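Local coordinates for protein peptidase S8 and S53, subtilisin, kexin, sedolisin (Mycobacterium smegmatis, PDB 4KG7) that is a subtilisin-like serine protease (mycosin MycP3) associated with the ESX-3 type VII secretion system and probably cleaves peptide bonds through a Ser-His-Asp charge relay, at residues A[33-38]-A[301-306]; A[67-73]-A[173-179]; A[84-90]-A[128-134]; A[99-103]-A[137-141]. Residue numbers count along the deposited sequence, not the author numbering.

In the fold
Contacts 2 and 3 are neighbours in the central parallel sheet. Strands 68-73 and 129-134 pair with each other, so the two contacts lie side by side in one sheet; their centres are about 8 Å apart. Contact 2 is almost wholly buried, apolar at its centre, and carries D73 of the predicted charge relay. Contact 3 lies at the sheet edge and adds charged pairs. Contacts 1 and 4 lie farther out and involve loops. Contact 1 ties an N-terminal loop to a small antiparallel sheet by hydrogen bonds and a few apolar contacts. Contact 4, though small, is mostly buried. It touches contact 1, where I33 meets C101, and contact 3 through R134.

Contact 1: residues A[33-38]-A[301-306]; sequences ITTSVL and LSNALP
The L305 side chain (m, t) is the main bump of strand 301-306. Its CD2 fits the hollow between two methyls of extended loop 33-38, 3.6 Å from I33 CG2 and 3.8 Å from T35 CG2. I33 CG2 also packs on P306 CD at 4.0 Å. At the other end the small A304 fits under L38 (t, p), with A304 CB to L38 CB at 3.9 Å. L312 of strand 312-314 also touches A304 and L38. The end-to-end directions of the segments are 108° apart. They meet at a single antiparallel bridge, the hydrogen-bonded pair S36 and A304, with CA atoms 5.1 Å apart. S36 N donates to A304 O at 2.9 Å, and N303 N to S36 O at 2.9 Å. N303 and A304 both face S36, a classic beta bulge. The p rotamer of N303 lets its OD1 accept a hydrogen bond from L38 N at 2.8 Å. T35 OG1 and S302 OG, both p, share a 2.8 Å hydrogen bond. The L305 side chain is about 6 Å from that of H104, of the predicted charge relay. This bulged bridge fastens an N-terminal loop to the small three-stranded sheet of a subtilisin-fold protease.

Contact 2: residues A[67-73]-A[173-179]; sequences QTVAVID and ARVINIS
I72 and I176 form the apolar centre, with I72 CD1 3.5 Å from I176 CG2. Both are m, t. A70 lies on the same face, its CB 3.8 Å from A173 CB and 4.3 Å from I176 CG1. Helix 150-170 covers this face through L161, V165 and A168. V69, V71, V175 and N177 point to the opposite face, where helices 104-113 and 318-335 pack; V69 CG2 to V175 CB is 4.1 Å. The strands are parallel, axes 4.6 Å apart at 21°, pairing V69 with V175, A70 with I176 and V71 with N177. A70 N donates to V175 O at 2.9 Å, N177 N to A70 O at 2.8 Å, and I72 N to N177 O at 3.1 Å. At the start T68 O accepts from R174 N at 2.9 Å and weakly from V175 N at 3.4 Å. R174 NE donates a hydrogen bond to Q67 OE1 at 2.9 Å. At the far end water 1 bridges I72 O (2.7 Å), D73 OD2 (2.7 Å) and S179 N (2.9 Å). D73 OD1 bonds H104 ND1, and S179 OG bonds S319 O. The apolar centre thus gives way to a polar end, with one bound water, that holds D73 beside H104, consistent with the predicted charge relay.

Contact 3: residues A[84-90]-A[128-134]; sequences NVEAGGD and ARLISIR
L130 (m, t) reaches V85 (t) on one face of the sheet, with V85 CG2 to L130 CD1 at 4.1 Å. A109, I112 and A113 of helix 104-113 also touch L130. The two strands run parallel, with axes 4.5 Å apart at 31°. V85 pairs with L130, E86 with I131 and A87 with S132. L130 N donates to N84 O at 2.9 Å, E86 N to L130 O at 2.8 Å, and S132 N to E86 O at 2.9 Å. The strands belong to a beta-alpha-beta unit through helix 104-113. Strand 85-90 is an edge strand of the subtilisin-fold parallel sheet. A beta bulge at G88 and G89 then shifts the register by one, so that D90 pairs with R134. G88 N donates weakly to S132 O at 2.8 Å. A CB on G88 would clash with I131 and I133, and the positive phi of G89 (97°) calls for glycine. R134 N donates to G89 O at 2.9 Å. R134 (t, t, p) closes a two-pronged salt bridge, NE to D90 OD1 at 3.0 Å and NH2 to D90 OD2 at 2.9 Å. D90 also bonds T95, and R134 has a second salt bridge to E93. E86 OE1 to R129 NH1 is a long salt bridge at 3.7 Å.

Contact 4: residues A[99-103]-A[137-141]; sequences TDCDG and SPRFA
The loop leading into helix 104-113, which starts with the predicted charge-relay H104, meets a type I beta turn from S137 to F140. G103 is the N-cap residue of that helix. D100 (t) forms an Asx turn and Asx motif: its OD1 accepts from D102 N at 3.0 Å and from G103 N at 2.9 Å. The nearest CA atoms, of D102 and S137, are 7.0 Å apart. D102 (m) spans the gap, its OD2 accepting from S137 OG at 2.7 Å. S137 OG in turn accepts from R139 N at 3.0 Å, an ST turn. R139 (m, m, t) folds back so that NH1 is 3.2 Å from D102 OD1. That oxygen lies over one guanidinium face, so the salt bridge is purely one of charge. C101 SG, disulfide-bonded to C32, lies 4.0 Å from R139 CG and 4.2 Å from F140 CE1, the latter a sulfur-aromatic contact. The contact thus sits between helix 104-113 and the small sheet of strands 26-28 and 140-142, where Q28 touches C101 and F140.

Contact 1: residues A[33-38]-A[301-306]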
loop_
_atom_site.group_PDB
_atom_site.type_symbol
_atom_site.label_atom_id
_atom_site.label_comp_id
_atom_site.label_asym_id
_atom_site.label_seq_id
_atom_site.Cartn_x
_atom_site.Cartn_y
_atom_site.Cartn_z
ATOM N N ILE A 33 12.652 5.817 14.312
ATOM C CA ILE A 33 12.326 4.467 14.764
ATOM C C ILE A 33 12.942 3.494 13.762
ATOM O O ILE A 33 12.995 3.768 12.557
ATOM C CB ILE A 33 10.767 4.310 14.745
ATOM C CG1 ILE A 33 10.170 5.225 15.809
ATOM C CG2 ILE A 33 10.297 2.885 14.967
ATOM C CD1 ILE A 33 10.868 5.101 17.117
ATOM N N THR A 34 13.395 2.355 14.258
ATOM C CA THR A 34 13.713 1.212 13.447
ATOM C C THR A 34 12.905 0.006 13.896
ATOM O O THR A 34 12.567 -0.114 15.087
ATOM C CB THR A 34 15.201 0.866 13.488
ATOM O OG1 THR A 34 15.614 0.598 14.838
ATOM C CG2 THR A 34 16.031 2.029 12.926
ATOM N N THR A 35 12.612 -0.882 12.950
ATOM C CA THR A 35 11.963 -2.158 13.258
ATOM C C THR A 35 12.963 -3.159 13.841
ATOM O O THR A 35 14.149 -3.111 13.523
ATOM C CB THR A 35 11.305 -2.746 11.996
ATOM O OG1 THR A 35 12.261 -2.794 10.922
ATOM C CG2 THR A 35 10.162 -1.901 11.559
ATOM N N SER A 36 12.477 -4.047 14.691
ATOM C CA SER A 36 13.316 -4.904 15.516
ATOM C C SER A 36 12.787 -6.338 15.478
ATOM O O SER A 36 11.721 -6.608 14.944
ATOM C CB SER A 36 13.312 -4.417 17.009
ATOM O OG SER A 36 13.735 -3.058 17.117
ATOM N N VAL A 37 13.548 -7.236 16.084
ATOM C CA VAL A 37 13.122 -8.625 16.257
ATOM C C VAL A 37 12.337 -8.788 17.561
ATOM O O VAL A 37 12.820 -8.466 18.632
ATOM C CB VAL A 37 14.332 -9.582 16.197
ATOM C CG1 VAL A 37 13.936 -11.024 16.431
ATOM C CG2 VAL A 37 15.023 -9.464 14.843
ATOM N N LEU A 38 11.145 -9.376 17.458
ATOM C CA LEU A 38 10.319 -9.651 18.613
ATOM C C LEU A 38 10.914 -10.817 19.399
ATOM O O LEU A 38 11.077 -11.889 18.843
ATOM C CB LEU A 38 8.910 -9.997 18.115
ATOM C CG LEU A 38 7.821 -10.158 19.160
ATOM C CD1 LEU A 38 7.624 -8.845 19.915
ATOM C CD2 LEU A 38 6.547 -10.600 18.444
ATOM N N LEU A 301 16.534 -8.943 8.937
ATOM C CA LEU A 301 15.101 -9.186 9.105
ATOM C C LEU A 301 14.552 -8.628 10.408
ATOM O O LEU A 301 15.232 -8.625 11.439
ATOM C CB LEU A 301 14.794 -10.676 9.040
ATOM C CG LEU A 301 15.227 -11.426 7.788
ATOM C CD1 LEU A 301 14.694 -12.849 7.902
ATOM C CD2 LEU A 301 14.678 -10.782 6.536
ATOM N N SER A 302 13.320 -8.128 10.336
ATOM C CA SER A 302 12.611 -7.631 11.532
ATOM C C SER A 302 11.138 -7.958 11.466
ATOM O O SER A 302 10.584 -8.281 10.415
ATOM C CB SER A 302 12.777 -6.117 11.680
ATOM O OG SER A 302 12.260 -5.519 10.508
ATOM N N ASN A 303 10.495 -7.912 12.613
ATOM C CA ASN A 303 9.107 -8.329 12.744
ATOM C C ASN A 303 8.382 -7.635 13.885
ATOM O O ASN A 303 7.408 -8.147 14.404
ATOM C CB ASN A 303 9.007 -9.852 12.830
ATOM C CG ASN A 303 9.620 -10.424 14.097
ATOM O OD1 ASN A 303 10.294 -9.728 14.824
ATOM N ND2 ASN A 303 9.435 -11.707 14.316
ATOM N N ALA A 304 8.870 -6.467 14.291
ATOM C CA ALA A 304 8.260 -5.747 15.410
ATOM C C ALA A 304 8.567 -4.271 15.382
ATOM O O ALA A 304 9.562 -3.848 14.809
ATOM C CB ALA A 304 8.701 -6.324 16.747
ATOM N N LEU A 305 7.712 -3.524 16.073
ATOM C CA LEU A 305 7.875 -2.100 16.355
ATOM C C LEU A 305 7.535 -1.813 17.786
ATOM O O LEU A 305 6.751 -2.528 18.370
ATOM C CB LEU A 305 6.862 -1.296 15.571
ATOM C CG LEU A 305 7.225 -1.022 14.158
ATOM C CD1 LEU A 305 5.959 -0.646 13.393
ATOM C CD2 LEU A 305 8.243 0.100 14.144
ATOM N N PRO A 306 8.036 -0.693 18.318
ATOM C CA PRO A 306 7.679 -0.275 19.660
ATOM C C PRO A 306 6.250 0.265 19.759
ATOM O O PRO A 306 5.799 0.977 18.866
ATOM C CB PRO A 306 8.724 0.810 19.990
ATOM C CG PRO A 306 9.347 1.206 18.705
ATOM C CD PRO A 306 8.974 0.226 17.644
#

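Contact 2: residues A[67-73]-A[173-179]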
loop_
_atom_site.group_PDB
_atom_site.type_symbol
_atom_site.label_atom_id
_atom_site.label_comp_id
_atom_site.label_asym_id
_atom_site.label_seq_id
_atom_site.Cartn_x
_atom_site.Cartn_y
_atom_site.Cartn_z
ATOM N N GLN A 67 10.011 -5.242 -14.156
ATOM C CA GLN A 67 8.951 -4.418 -13.582
ATOM C C GLN A 67 9.506 -3.429 -12.591
ATOM O O GLN A 67 10.452 -3.741 -11.870
ATOM C CB GLN A 67 7.905 -5.300 -12.903
ATOM C CG GLN A 67 7.299 -6.345 -13.819
ATOM C CD GLN A 67 6.971 -5.816 -15.184
ATOM O OE1 GLN A 67 6.111 -4.956 -15.314
ATOM N NE2 GLN A 67 7.703 -6.290 -16.218
ATOM N N THR A 68 8.935 -2.225 -12.586
ATOM C CA THR A 68 9.300 -1.195 -11.625
ATOM C C THR A 68 8.092 -0.919 -10.743
ATOM O O THR A 68 7.018 -0.617 -11.257
ATOM C CB THR A 68 9.717 0.109 -12.324
ATOM O OG1 THR A 68 10.877 -0.139 -13.144
ATOM C CG2 THR A 68 10.073 1.148 -11.314
ATOM N N VAL A 69 8.270 -1.016 -9.434
ATOM C CA VAL A 69 7.217 -0.739 -8.466
ATOM C C VAL A 69 7.594 0.492 -7.673
ATOM O O VAL A 69 8.680 0.542 -7.063
ATOM C CB VAL A 69 7.001 -1.920 -7.478
ATOM C CG1 VAL A 69 5.866 -1.625 -6.524
ATOM C CG2 VAL A 69 6.769 -3.249 -8.213
ATOM N N ALA A 70 6.719 1.487 -7.675
ATOM C CA ALA A 70 6.937 2.670 -6.831
ATOM C C ALA A 70 6.355 2.425 -5.452
ATOM O O ALA A 70 5.225 1.981 -5.344
ATOM C CB ALA A 70 6.288 3.897 -7.441
ATOM N N VAL A 71 7.125 2.755 -4.419
ATOM C CA VAL A 71 6.714 2.639 -3.021
ATOM C C VAL A 71 6.551 4.078 -2.529
ATOM O O VAL A 71 7.539 4.783 -2.313
ATOM C CB VAL A 71 7.789 1.851 -2.241
ATOM C CG1 VAL A 71 7.452 1.801 -0.755
ATOM C CG2 VAL A 71 7.919 0.448 -2.799
ATOM N N ILE A 72 5.298 4.508 -2.434
ATOM C CA ILE A 72 4.934 5.835 -1.963
ATOM C C ILE A 72 4.681 5.662 -0.486
ATOM O O ILE A 72 3.691 5.093 -0.109
ATOM C CB ILE A 72 3.718 6.365 -2.734
ATOM C CG1 ILE A 72 4.055 6.462 -4.234
ATOM C CG2 ILE A 72 3.271 7.682 -2.151
ATOM C CD1 ILE A 72 2.925 7.054 -5.059
ATOM N N ASP A 73 5.635 6.077 0.355
ATOM C CA ASP A 73 5.612 5.639 1.754
ATOM C C ASP A 73 6.495 6.551 2.600
ATOM O O ASP A 73 6.636 7.732 2.307
ATOM C CB ASP A 73 6.029 4.170 1.821
ATOM C CG ASP A 73 5.354 3.404 2.930
ATOM O OD1 ASP A 73 5.694 3.669 4.086
ATOM O OD2 ASP A 73 4.504 2.500 2.675
ATOM N N ALA A 173 6.892 3.738 -13.333
ATOM C CA ALA A 173 6.307 2.709 -12.505
ATOM C C ALA A 173 5.162 2.004 -13.190
ATOM O O ALA A 173 4.232 2.661 -13.665
ATOM C CB ALA A 173 5.813 3.285 -11.190
ATOM N N ARG A 174 5.247 0.670 -13.196
ATOM C CA ARG A 174 4.221 -0.241 -13.679
ATOM C C ARG A 174 3.197 -0.596 -12.605
ATOM O O ARG A 174 2.060 -0.974 -12.907
ATOM C CB ARG A 174 4.910 -1.533 -14.137
ATOM C CG ARG A 174 5.831 -1.354 -15.322
ATOM C CD ARG A 174 5.032 -1.462 -16.605
ATOM N NE ARG A 174 4.892 -2.862 -16.993
ATOM C CZ ARG A 174 4.092 -3.338 -17.947
ATOM N NH1 ARG A 174 3.277 -2.545 -18.618
ATOM N NH2 ARG A 174 4.096 -4.646 -18.204
ATOM N N VAL A 175 3.627 -0.537 -11.352
ATOM C CA VAL A 175 2.788 -0.791 -10.185
ATOM C C VAL A 175 3.135 0.324 -9.229
ATOM O O VAL A 175 4.322 0.657 -9.089
ATOM C CB VAL A 175 3.094 -2.176 -9.539
ATOM C CG1 VAL A 175 2.215 -2.420 -8.329
ATOM C CG2 VAL A 175 2.933 -3.300 -10.561
ATOM N N ILE A 176 2.123 0.928 -8.595
ATOM C CA ILE A 176 2.336 2.004 -7.637
ATOM C C ILE A 176 1.663 1.554 -6.335
ATOM O O ILE A 176 0.439 1.347 -6.290
ATOM C CB ILE A 176 1.704 3.313 -8.144
ATOM C CG1 ILE A 176 2.444 3.807 -9.382
ATOM C CG2 ILE A 176 1.759 4.381 -7.050
ATOM C CD1 ILE A 176 1.790 4.982 -10.105
ATOM N N ASN A 177 2.460 1.405 -5.286
ATOM C CA ASN A 177 2.028 0.907 -3.993
ATOM C C ASN A 177 1.839 2.042 -2.995
ATOM O O ASN A 177 2.771 2.827 -2.758
ATOM C CB ASN A 177 3.046 -0.098 -3.447
ATOM C CG ASN A 177 2.560 -0.753 -2.177
ATOM O OD1 ASN A 177 1.869 -1.764 -2.199
ATOM N ND2 ASN A 177 2.882 -0.159 -1.059
ATOM N N ILE A 178 0.645 2.100 -2.405
ATOM C CA ILE A 178 0.283 3.130 -1.448
ATOM C C ILE A 178 -0.206 2.423 -0.184
ATOM O O ILE A 178 -1.395 2.172 0.002
ATOM C CB ILE A 178 -0.774 4.099 -2.021
ATOM C CG1 ILE A 178 -0.360 4.642 -3.393
ATOM C CG2 ILE A 178 -1.083 5.231 -1.051
ATOM C CD1 ILE A 178 -1.441 5.373 -4.158
ATOM N N SER A 179 0.750 2.094 0.699
ATOM C CA SER A 179 0.426 1.368 1.918
ATOM C C SER A 179 -0.026 2.252 3.083
ATOM O O SER A 179 -0.587 1.739 4.075
ATOM C CB SER A 179 1.608 0.510 2.344
ATOM O OG SER A 179 1.726 -0.639 1.536
HETATM O O HOH W 1 3.565 2.378 0.176
#

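Contact 3: residues A[84-90]-A[128-134]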
loop_
_atom_site.group_PDB
_atom_site.type_symbol
_atom_site.label_atom_id
_atom_site.label_comp_id
_atom_site.label_asym_id
_atom_site.label_seq_id
_atom_site.Cartn_x
_atom_site.Cartn_y
_atom_site.Cartn_z
ATOM N N ASN A 84 18.016 -3.025 -4.566
ATOM C CA ASN A 84 17.306 -2.787 -5.816
ATOM C C ASN A 84 16.364 -1.588 -5.701
ATOM O O ASN A 84 15.243 -1.621 -6.258
ATOM C CB ASN A 84 16.528 -4.052 -6.246
ATOM C CG ASN A 84 15.579 -4.578 -5.170
ATOM O OD1 ASN A 84 15.845 -4.467 -3.974
ATOM N ND2 ASN A 84 14.486 -5.205 -5.611
ATOM N N VAL A 85 16.808 -0.548 -4.971
ATOM C CA VAL A 85 15.964 0.656 -4.752
ATOM C C VAL A 85 16.532 1.953 -5.333
ATOM O O VAL A 85 17.670 2.363 -5.040
ATOM C CB VAL A 85 15.693 0.902 -3.261
ATOM C CG1 VAL A 85 14.562 1.913 -3.080
ATOM C CG2 VAL A 85 15.377 -0.401 -2.548
ATOM N N GLU A 86 15.703 2.597 -6.133
ATOM C CA GLU A 86 16.009 3.815 -6.880
ATOM C C GLU A 86 15.415 5.005 -6.120
ATOM O O GLU A 86 14.312 4.905 -5.570
ATOM C CB GLU A 86 15.391 3.703 -8.299
ATOM C CG GLU A 86 15.453 4.963 -9.165
ATOM C CD GLU A 86 14.758 4.822 -10.521
ATOM O OE1 GLU A 86 14.319 3.707 -10.882
ATOM O OE2 GLU A 86 14.629 5.834 -11.232
ATOM N N ALA A 87 16.115 6.128 -6.124
ATOM C CA ALA A 87 15.620 7.345 -5.511
ATOM C C ALA A 87 14.426 7.913 -6.266
ATOM O O ALA A 87 14.505 8.081 -7.481
ATOM C CB ALA A 87 16.743 8.364 -5.489
ATOM N N GLY A 88 13.347 8.228 -5.544
ATOM C CA GLY A 88 12.183 8.876 -6.128
ATOM C C GLY A 88 11.830 10.185 -5.456
ATOM O O GLY A 88 10.855 10.810 -5.848
ATOM N N GLY A 89 12.616 10.620 -4.478
ATOM C CA GLY A 89 12.439 11.927 -3.884
ATOM C C GLY A 89 11.642 11.938 -2.591
ATOM O O GLY A 89 11.313 10.896 -2.031
ATOM N N ASP A 90 11.321 13.161 -2.137
ATOM C CA ASP A 90 10.890 13.389 -0.762
ATOM C C ASP A 90 9.883 14.553 -0.739
ATOM O O ASP A 90 10.113 15.609 -1.345
ATOM C CB ASP A 90 12.153 13.715 0.054
ATOM C CG ASP A 90 11.946 13.703 1.563
ATOM O OD1 ASP A 90 10.821 13.535 2.051
ATOM O OD2 ASP A 90 12.959 13.895 2.281
ATOM N N ALA A 128 12.079 -7.534 -9.469
ATOM C CA ALA A 128 11.546 -6.208 -9.751
ATOM C C ALA A 128 12.475 -5.127 -9.200
ATOM O O ALA A 128 13.301 -5.387 -8.335
ATOM C CB ALA A 128 10.153 -6.072 -9.177
ATOM N N ARG A 129 12.344 -3.925 -9.709
ATOM C CA ARG A 129 13.073 -2.782 -9.184
ATOM C C ARG A 129 12.098 -1.908 -8.439
ATOM O O ARG A 129 10.923 -1.876 -8.758
ATOM C CB ARG A 129 13.718 -2.014 -10.317
ATOM C CG ARG A 129 14.974 -2.715 -10.799
ATOM C CD ARG A 129 15.690 -1.934 -11.877
ATOM N NE ARG A 129 14.871 -1.715 -13.079
ATOM C CZ ARG A 129 14.113 -0.642 -13.333
ATOM N NH1 ARG A 129 14.000 0.361 -12.469
ATOM N NH2 ARG A 129 13.447 -0.581 -14.487
ATOM N N LEU A 130 12.586 -1.235 -7.415
ATOM C CA LEU A 130 11.746 -0.369 -6.644
ATOM C C LEU A 130 12.174 1.073 -6.833
ATOM O O LEU A 130 13.355 1.350 -7.012
ATOM C CB LEU A 130 11.902 -0.691 -5.152
ATOM C CG LEU A 130 11.465 -2.097 -4.771
ATOM C CD1 LEU A 130 11.875 -2.378 -3.333
ATOM C CD2 LEU A 130 9.981 -2.261 -4.975
ATOM N N ILE A 131 11.204 1.973 -6.815
ATOM C CA ILE A 131 11.458 3.421 -6.669
ATOM C C ILE A 131 10.833 3.844 -5.349
ATOM O O ILE A 131 9.625 3.599 -5.117
ATOM C CB ILE A 131 10.818 4.239 -7.801
ATOM C CG1 ILE A 131 11.400 3.849 -9.149
ATOM C CG2 ILE A 131 11.036 5.728 -7.560
ATOM C CD1 ILE A 131 10.546 4.314 -10.303
ATOM N N SER A 132 11.631 4.461 -4.478
ATOM C CA SER A 132 11.124 4.965 -3.199
ATOM C C SER A 132 10.850 6.464 -3.239
ATOM O O SER A 132 11.753 7.251 -3.474
ATOM C CB SER A 132 12.136 4.741 -2.098
ATOM O OG SER A 132 11.629 5.277 -0.906
ATOM N N ILE A 133 9.600 6.832 -2.977
ATOM C CA ILE A 133 9.178 8.235 -2.870
ATOM C C ILE A 133 8.691 8.417 -1.438
ATOM O O ILE A 133 7.705 7.786 -1.018
ATOM C CB ILE A 133 8.024 8.561 -3.843
ATOM C CG1 ILE A 133 8.485 8.362 -5.289
ATOM C CG2 ILE A 133 7.536 9.989 -3.653
ATOM C CD1 ILE A 133 7.338 8.418 -6.285
ATOM N N ARG A 134 9.378 9.233 -0.659
ATOM C CA ARG A 134 8.912 9.476 0.692
ATOM C C ARG A 134 7.821 10.540 0.638
ATOM O O ARG A 134 8.074 11.711 0.437
ATOM C CB ARG A 134 10.011 9.907 1.693
ATOM C CG ARG A 134 9.401 10.155 3.080
ATOM C CD ARG A 134 10.394 10.214 4.213
ATOM N NE ARG A 134 11.234 11.400 4.169
ATOM C CZ ARG A 134 12.100 11.721 5.116
ATOM N NH1 ARG A 134 12.193 10.986 6.215
ATOM N NH2 ARG A 134 12.850 12.813 4.979
#

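Contact 4: residues A[99-103]-A[137-141]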
loop_
_atom_site.group_PDB
_atom_site.type_symbol
_atom_site.label_atom_id
_atom_site.label_comp_id
_atom_site.label_asym_id
_atom_site.label_seq_id
_atom_site.Cartn_x
_atom_site.Cartn_y
_atom_site.Cartn_z
ATOM N N THR A 99 15.934 7.512 2.773
ATOM C CA THR A 99 16.016 7.589 4.211
ATOM C C THR A 99 14.637 7.266 4.808
ATOM O O THR A 99 13.665 7.944 4.541
ATOM C CB THR A 99 16.454 8.983 4.690
ATOM O OG1 THR A 99 17.754 9.280 4.180
ATOM C CG2 THR A 99 16.482 9.005 6.187
ATOM N N ASP A 100 14.577 6.255 5.663
ATOM C CA ASP A 100 13.348 5.875 6.322
ATOM C C ASP A 100 13.493 6.060 7.836
ATOM O O ASP A 100 14.148 5.259 8.499
ATOM C CB ASP A 100 13.059 4.414 5.981
ATOM C CG ASP A 100 11.755 3.910 6.574
ATOM O OD1 ASP A 100 11.005 4.727 7.166
ATOM O OD2 ASP A 100 11.509 2.691 6.480
ATOM N N CYS A 101 12.842 7.088 8.352
ATOM C CA CYS A 101 12.891 7.436 9.776
ATOM C C CYS A 101 11.825 6.679 10.578
ATOM O O CYS A 101 11.758 6.795 11.798
ATOM C CB CYS A 101 12.702 8.964 9.881
ATOM S SG CYS A 101 12.814 9.793 11.495
ATOM N N ASP A 102 11.012 5.862 9.900
ATOM C CA ASP A 102 9.833 5.228 10.512
ATOM C C ASP A 102 9.896 3.708 10.512
ATOM O O ASP A 102 9.387 3.058 11.412
ATOM C CB ASP A 102 8.579 5.627 9.743
ATOM C CG ASP A 102 8.252 7.078 9.905
ATOM O OD1 ASP A 102 7.520 7.403 10.860
ATOM O OD2 ASP A 102 8.738 7.906 9.108
ATOM N N GLY A 103 10.482 3.137 9.483
ATOM C CA GLY A 103 10.591 1.690 9.345
ATOM C C GLY A 103 9.569 1.115 8.375
ATOM O O GLY A 103 9.693 -0.033 7.911
ATOM N N SER A 137 5.549 11.100 6.741
ATOM C CA SER A 137 6.147 10.546 7.960
ATOM C C SER A 137 5.468 11.200 9.134
ATOM O O SER A 137 5.448 12.422 9.205
ATOM C CB SER A 137 7.637 10.832 8.046
ATOM O OG SER A 137 8.088 10.524 9.391
ATOM N N PRO A 138 4.930 10.396 10.063
ATOM C CA PRO A 138 4.387 10.983 11.297
ATOM C C PRO A 138 5.429 11.506 12.252
ATOM O O PRO A 138 5.056 12.092 13.298
ATOM C CB PRO A 138 3.647 9.822 11.947
ATOM C CG PRO A 138 4.222 8.609 11.389
ATOM C CD PRO A 138 4.777 8.933 10.025
ATOM N N ARG A 139 6.712 11.310 11.935
ATOM C CA ARG A 139 7.783 11.857 12.765
ATOM C C ARG A 139 8.018 13.349 12.485
ATOM O O ARG A 139 8.834 13.975 13.148
ATOM C CB ARG A 139 9.095 11.106 12.536
ATOM C CG ARG A 139 9.048 9.617 12.840
ATOM C CD ARG A 139 8.855 9.355 14.312
ATOM N NE ARG A 139 8.635 7.943 14.579
ATOM C CZ ARG A 139 7.489 7.321 14.314
ATOM N NH1 ARG A 139 6.457 7.980 13.793
ATOM N NH2 ARG A 139 7.355 6.032 14.588
ATOM N N PHE A 140 7.333 13.891 11.473
ATOM C CA PHE A 140 7.525 15.281 11.050
ATOM C C PHE A 140 6.216 16.047 11.078
ATOM O O PHE A 140 5.126 15.482 10.959
ATOM C CB PHE A 140 8.099 15.339 9.632
ATOM C CG PHE A 140 9.510 14.874 9.543
ATOM C CD1 PHE A 140 9.808 13.526 9.622
ATOM C CD2 PHE A 140 10.552 15.785 9.384
ATOM C CE1 PHE A 140 11.112 13.080 9.556
ATOM C CE2 PHE A 140 11.862 15.326 9.294
ATOM C CZ PHE A 140 12.141 13.981 9.403
ATOM N N ALA A 141 6.351 17.346 11.266
ATOM C CA ALA A 141 5.230 18.268 11.224
ATOM C C ALA A 141 5.725 19.583 10.642
ATOM O O ALA A 141 6.923 19.823 10.588
ATOM C CB ALA A 141 4.695 18.487 12.624
#